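Local coordinates for protein M157 (PDB 2NYK) that serves mouse cytomegalovirus as an MHC class I-like ligand for Ly49 receptors of natural killer cells, at residues D15-F21 with K161-R165; L171-A175 with S198-V202. The protein carries 1 engineered substitution. The contacts are given in a common frame with arbitrary orientation. Numbering follows the deposited sequence.

Contact 1. Residues D15-F21 with K161-R165; sequences DDFQFTF and KNRWR
Arg165 lays one face of its guanidinium over the CB of Asp15, with Asp15 CB 3.4 Å from Arg165 CZ. Its chi1 and chi2 are t and its chi3 is p, which brings the charged end to the last turn of the other helix. There the salt bridge forms: Arg165 NE donates to Asp16 OD1 at 2.7 Å, and Arg165 NH2 adds a weak bond to the same oxygen at 3.2 Å. Water 1 joins Arg165 NH2 to Asp15 OD2. Asp16 has chi1 m and lies opposite Asn162, their CA atoms 5.5 Å apart. Its other oxygen, OD2, accepts from Asn162 ND2 at 2.8 Å. Residues 161-165 are helical throughout; residues 15-18 end a helix, and Phe19 is the first to leave helical angles, at phi/psi -75/117. Lys161 has chi1 m, chi2 and chi4 t, and chi3 p. Its NZ donates to Asp16 O at 2.9 Å and to Phe19 O at 2.7 Å, and also bonds to Gly107 O. A lysine ammonium thus meets carbonyls at and just past the C-terminal end of helix 9-18. Phe19 CB packs on Arg165 CD at 3.6 Å. Phe21, chi1 p, sets CZ 4.0 Å from Trp164 CB and CE2 4.0 Å from Lys161 CE. Trp164 NE1 turns elsewhere, to Glu72 of helix 71-90. The contact thus ties the N-terminal helix 9-18 to helix 157-173 of the MHC-like platform, where the chain enters strand 21-30, whose neighbour 96-106 pairs with Phe21 through Phe105.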
loop_
_atom_site.group_PDB
_atom_site.type_symbol
_atom_site.label_atom_id
_atom_site.label_comp_id
_atom_site.label_asym_id
_atom_site.label_seq_id
_atom_site.Cartn_x
_atom_site.Cartn_y
_atom_site.Cartn_z
ATOM N N ASP A 15 14.693 -18.464 3.909
ATOM C CA ASP A 15 13.957 -17.281 4.358
ATOM C C ASP A 15 12.951 -16.769 3.320
ATOM O O ASP A 15 11.873 -16.285 3.677
ATOM C CB ASP A 15 14.924 -16.164 4.763
ATOM C CG ASP A 15 15.760 -16.525 5.983
ATOM O OD1 ASP A 15 15.309 -17.351 6.813
ATOM O OD2 ASP A 15 16.879 -15.985 6.106
ATOM N N ASP A 16 13.292 -16.898 2.039
ATOM C CA ASP A 16 12.362 -16.510 0.967
ATOM C C ASP A 16 11.129 -17.391 1.042
ATOM O O ASP A 16 9.997 -16.922 0.920
ATOM C CB ASP A 16 13.021 -16.644 -0.411
ATOM C CG ASP A 16 14.029 -15.546 -0.693
ATOM O OD1 ASP A 16 14.170 -14.606 0.123
ATOM O OD2 ASP A 16 14.688 -15.627 -1.749
ATOM N N PHE A 17 11.358 -18.681 1.282
ATOM C CA PHE A 17 10.252 -19.618 1.375
ATOM C C PHE A 17 9.400 -19.322 2.604
ATOM O O PHE A 17 8.176 -19.252 2.506
ATOM C CB PHE A 17 10.749 -21.067 1.397
ATOM C CG PHE A 17 9.641 -22.077 1.462
ATOM C CD1 PHE A 17 9.014 -22.509 0.301
ATOM C CD2 PHE A 17 9.182 -22.554 2.687
ATOM C CE1 PHE A 17 7.992 -23.432 0.358
ATOM C CE2 PHE A 17 8.149 -23.484 2.751
ATOM C CZ PHE A 17 7.554 -23.917 1.590
ATOM N N GLN A 18 10.042 -19.152 3.753
ATOM C CA GLN A 18 9.303 -19.096 5.014
ATOM C C GLN A 18 8.494 -17.808 5.237
ATOM O O GLN A 18 7.452 -17.842 5.892
ATOM C CB GLN A 18 10.225 -19.340 6.208
ATOM C CG GLN A 18 9.479 -19.874 7.437
ATOM C CD GLN A 18 8.748 -21.207 7.167
ATOM O OE1 GLN A 18 9.250 -22.086 6.454
ATOM N NE2 GLN A 18 7.552 -21.341 7.733
ATOM N N PHE A 19 8.971 -16.698 4.692
ATOM C CA PHE A 19 8.334 -15.402 4.899
ATOM C C PHE A 19 7.036 -15.221 4.102
ATOM O O PHE A 19 7.047 -15.232 2.869
ATOM C CB PHE A 19 9.319 -14.272 4.596
ATOM C CG PHE A 19 8.783 -12.914 4.919
ATOM C CD1 PHE A 19 8.481 -12.566 6.234
ATOM C CD2 PHE A 19 8.562 -11.991 3.906
ATOM C CE1 PHE A 19 7.965 -11.299 6.540
ATOM C CE2 PHE A 19 8.059 -10.736 4.194
ATOM C CZ PHE A 19 7.762 -10.385 5.504
ATOM N N THR A 20 5.928 -15.062 4.825
ATOM C CA THR A 20 4.602 -14.880 4.242
ATOM C C THR A 20 4.236 -13.396 4.119
ATOM O O THR A 20 4.523 -12.582 5.016
ATOM C CB THR A 20 3.524 -15.646 5.078
ATOM O OG1 THR A 20 3.802 -17.049 5.026
ATOM C CG2 THR A 20 2.101 -15.402 4.544
ATOM N N PHE A 21 3.631 -13.045 2.986
ATOM C CA PHE A 21 3.187 -11.669 2.726
ATOM C C PHE A 21 2.281 -11.613 1.507
ATOM O O PHE A 21 2.160 -12.584 0.785
ATOM C CB PHE A 21 4.374 -10.704 2.589
ATOM C CG PHE A 21 5.177 -10.849 1.296
ATOM C CD1 PHE A 21 4.916 -10.031 0.204
ATOM C CD2 PHE A 21 6.240 -11.757 1.213
ATOM C CE1 PHE A 21 5.654 -10.153 -0.981
ATOM C CE2 PHE A 21 7.017 -11.874 0.067
ATOM C CZ PHE A 21 6.731 -11.069 -1.056
ATOM N N LYS A 161 9.236 -13.177 -4.288
ATOM C CA LYS A 161 9.567 -13.258 -2.864
ATOM C C LYS A 161 11.021 -12.902 -2.604
ATOM O O LYS A 161 11.322 -12.124 -1.703
ATOM C CB LYS A 161 9.246 -14.656 -2.322
ATOM C CG LYS A 161 7.751 -15.012 -2.346
ATOM C CD LYS A 161 7.430 -16.229 -1.468
ATOM C CE LYS A 161 7.227 -15.833 0.005
ATOM N NZ LYS A 161 7.104 -17.070 0.846
ATOM N N ASN A 162 11.920 -13.418 -3.436
ATOM C CA ASN A 162 13.351 -13.107 -3.304
ATOM C C ASN A 162 13.621 -11.608 -3.458
ATOM O O ASN A 162 14.375 -11.015 -2.693
ATOM C CB ASN A 162 14.189 -13.925 -4.295
ATOM C CG ASN A 162 15.668 -13.540 -4.275
ATOM O OD1 ASN A 162 16.124 -12.766 -5.118
ATOM N ND2 ASN A 162 16.415 -14.078 -3.312
ATOM N N ARG A 163 12.958 -11.008 -4.439
ATOM C CA ARG A 163 13.082 -9.573 -4.728
ATOM C C ARG A 163 12.493 -8.670 -3.643
ATOM O O ARG A 163 13.052 -7.600 -3.354
ATOM C CB ARG A 163 12.406 -9.248 -6.066
ATOM C CG ARG A 163 13.218 -9.602 -7.254
ATOM C CD ARG A 163 12.377 -9.672 -8.558
ATOM N NE ARG A 163 11.705 -8.417 -8.884
ATOM C CZ ARG A 163 12.318 -7.244 -9.005
ATOM N NH1 ARG A 163 13.631 -7.145 -8.819
ATOM N NH2 ARG A 163 11.619 -6.159 -9.312
ATOM N N TRP A 164 11.385 -9.099 -3.036
ATOM C CA TRP A 164 10.616 -8.236 -2.124
ATOM C C TRP A 164 10.707 -8.519 -0.634
ATOM O O TRP A 164 10.377 -7.649 0.170
ATOM C CB TRP A 164 9.137 -8.227 -2.536
ATOM C CG TRP A 164 8.955 -7.456 -3.826
ATOM C CD1 TRP A 164 9.065 -7.933 -5.109
ATOM C CD2 TRP A 164 8.630 -6.076 -3.933
ATOM N NE1 TRP A 164 8.832 -6.920 -6.008
ATOM C CE2 TRP A 164 8.572 -5.765 -5.302
ATOM C CE3 TRP A 164 8.380 -5.065 -2.992
ATOM C CZ2 TRP A 164 8.261 -4.476 -5.761
ATOM C CZ3 TRP A 164 8.102 -3.792 -3.446
ATOM C CH2 TRP A 164 8.044 -3.508 -4.813
ATOM N N ARG A 165 11.126 -9.722 -0.253
ATOM C CA ARG A 165 11.132 -10.094 1.155
ATOM C C ARG A 165 11.754 -9.033 2.074
ATOM O O ARG A 165 11.133 -8.613 3.023
ATOM C CB ARG A 165 11.830 -11.436 1.380
ATOM C CG ARG A 165 12.021 -11.719 2.844
ATOM C CD ARG A 165 12.406 -13.167 3.110
ATOM N NE ARG A 165 13.708 -13.535 2.559
ATOM C CZ ARG A 165 14.888 -13.221 3.102
ATOM N NH1 ARG A 165 14.949 -12.505 4.214
ATOM N NH2 ARG A 165 16.016 -13.650 2.534
HETATM O O HOH W 1 17.826 -13.971 4.754
HETATM O O HOH W 2 15.423 -12.279 -0.507
HETATM O O HOH W 3 5.564 -17.986 3.178
#

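Contact 2. Residues L171-A175 with S198-V202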
loop_
_atom_site.group_PDB
_atom_site.type_symbol
_atom_site.label_atom_id
_atom_site.label_comp_id
_atom_site.label_asym_id
_atom_site.label_seq_id
_atom_site.Cartn_x
_atom_site.Cartn_y
_atom_site.Cartn_z
ATOM N N LEU A 171 9.399 -2.651 5.896
ATOM C CA LEU A 171 8.136 -1.903 5.964
ATOM C C LEU A 171 7.323 -2.235 7.230
ATOM O O LEU A 171 6.677 -1.371 7.804
ATOM C CB LEU A 171 7.324 -2.142 4.691
ATOM C CG LEU A 171 7.835 -1.407 3.436
ATOM C CD1 LEU A 171 7.041 -1.815 2.206
ATOM C CD2 LEU A 171 7.786 0.106 3.621
ATOM N N LYS A 172 7.389 -3.486 7.685
ATOM C CA LYS A 172 6.701 -3.868 8.918
ATOM C C LYS A 172 7.370 -3.186 10.093
ATOM O O LYS A 172 6.702 -2.577 10.913
ATOM C CB LYS A 172 6.702 -5.388 9.158
ATOM C CG LYS A 172 6.300 -6.292 8.001
ATOM C CD LYS A 172 5.993 -7.738 8.494
ATOM C CE LYS A 172 7.179 -8.340 9.283
ATOM N NZ LYS A 172 6.949 -9.695 9.909
ATOM N N GLN A 173 8.694 -3.277 10.176
ATOM C CA GLN A 173 9.416 -2.655 11.294
ATOM C C GLN A 173 9.296 -1.125 11.354
ATOM O O GLN A 173 9.308 -0.538 12.423
ATOM C CB GLN A 173 10.867 -3.091 11.275
ATOM C CG GLN A 173 10.995 -4.606 11.421
ATOM C CD GLN A 173 12.404 -5.045 11.676
ATOM O OE1 GLN A 173 13.330 -4.624 10.984
ATOM N NE2 GLN A 173 12.580 -5.923 12.667
ATOM N N LEU A 174 9.153 -0.501 10.191
ATOM C CA LEU A 174 8.959 0.950 10.094
ATOM C C LEU A 174 7.560 1.367 10.537
ATOM O O LEU A 174 7.277 2.554 10.721
ATOM C CB LEU A 174 9.225 1.402 8.670
ATOM C CG LEU A 174 10.703 1.381 8.265
ATOM C CD1 LEU A 174 10.876 1.654 6.782
ATOM C CD2 LEU A 174 11.474 2.373 9.102
ATOM N N ALA A 175 6.698 0.371 10.672
ATOM C CA ALA A 175 5.313 0.559 11.088
ATOM C C ALA A 175 5.172 0.448 12.609
ATOM O O ALA A 175 4.105 0.729 13.162
ATOM C CB ALA A 175 4.433 -0.481 10.397
ATOM N N SER A 198 5.002 8.457 9.168
ATOM C CA SER A 198 5.439 7.079 9.118
ATOM C C SER A 198 6.140 6.819 7.822
ATOM O O SER A 198 5.711 7.280 6.766
ATOM C CB SER A 198 4.223 6.147 9.249
ATOM O OG SER A 198 4.596 4.796 9.094
ATOM N N ARG A 199 7.228 6.056 7.892
ATOM C CA ARG A 199 7.962 5.699 6.715
ATOM C C ARG A 199 7.522 4.318 6.221
ATOM O O ARG A 199 8.167 3.730 5.390
ATOM C CB ARG A 199 9.473 5.733 6.986
ATOM C CG ARG A 199 9.980 7.128 7.398
ATOM C CD ARG A 199 11.474 7.287 7.170
ATOM N NE ARG A 199 12.255 6.203 7.773
ATOM C CZ ARG A 199 13.547 5.968 7.528
ATOM N NH1 ARG A 199 14.233 6.752 6.702
ATOM N NH2 ARG A 199 14.165 4.957 8.128
ATOM N N SER A 200 6.415 3.819 6.750
ATOM C CA SER A 200 5.860 2.565 6.297
ATOM C C SER A 200 4.611 2.812 5.459
ATOM O O SER A 200 4.036 3.906 5.484
ATOM C CB SER A 200 5.540 1.663 7.500
ATOM O OG SER A 200 4.977 0.433 7.047
ATOM N N ASN A 201 4.219 1.814 4.676
ATOM C CA ASN A 201 2.991 1.885 3.884
ATOM C C ASN A 201 1.833 1.250 4.646
ATOM O O ASN A 201 0.732 1.130 4.122
ATOM C CB ASN A 201 3.167 1.203 2.523
ATOM C CG ASN A 201 3.224 -0.326 2.646
ATOM O OD1 ASN A 201 3.927 -0.853 3.537
ATOM N ND2 ASN A 201 2.462 -1.042 1.798
ATOM N N VAL A 202 2.091 0.823 5.879
ATOM C CA VAL A 202 1.063 0.206 6.705
ATOM C C VAL A 202 0.011 1.267 7.063
ATOM O O VAL A 202 0.367 2.369 7.504
ATOM C CB VAL A 202 1.684 -0.435 7.991
ATOM C CG1 VAL A 202 0.599 -0.834 8.948
ATOM C CG2 VAL A 202 2.531 -1.677 7.622
HETATM O O HOH W 4 8.457 4.884 10.206
HETATM O O HOH W 5 5.412 4.164 11.720
#
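A single serine hydroxyl works in two directions here. Ser200 OG donates to Leu171 O at 2.6 Å, and it also accepts from Val202 N at 3.1 Å, which makes an ST turn. Ser198 OG forms a second ST turn two residues earlier, accepting from Ser200 N at 3.1 Å. The two turns shape the loop that follows strand 192-198. Ser200 is the residue nearest the helix, its CA 5.0 Å from that of Leu171. The end of helix 157-173 rests on the loop between strands 192-198 and 204-208, consistent with the junction between the platform and the Ig-like domain of MHC class I molecules. Ala175 CB and Val202 CG2 make an apolar contact at 3.6 Å. The leucine methyls lie against polar oxygens: Leu174 CD1 is 3.7 Å from Arg199 O, and Leu171 CD1 comes within 3.5 Å of Asn201 OD1. Asn201 ND2 bonds to Arg45 O and Val41 O of the platform. Two waters lie at Leu174 O. Water 5 donates to it and also bonds to Ser198 OG at 2.8 Å; water 4 lies 2.7 Å from Leu174 O and accepts from Arg199 N at 2.9 Å.

In the fold
Both contacts use helix 157-173. Contact 1 engages its earlier part, contact 2 its C-terminal end, and their centres lie about 17 Å apart. They meet where Phe19 CE1 of contact 1 lies 3.9 Å from Lys172 NZ of contact 2, by packing. One helix thus carries both contacts, one near its start and the other at its end. The side chain of Ala175 is about 7 Å from a fucose of a glycan attached to the protein, and that of Phe19 about 11 Å from a bound NAG and about 12 Å from a bound fucose. These sugars mark no binding pocket. Along the chain, contact 1 closes before contact 2 opens.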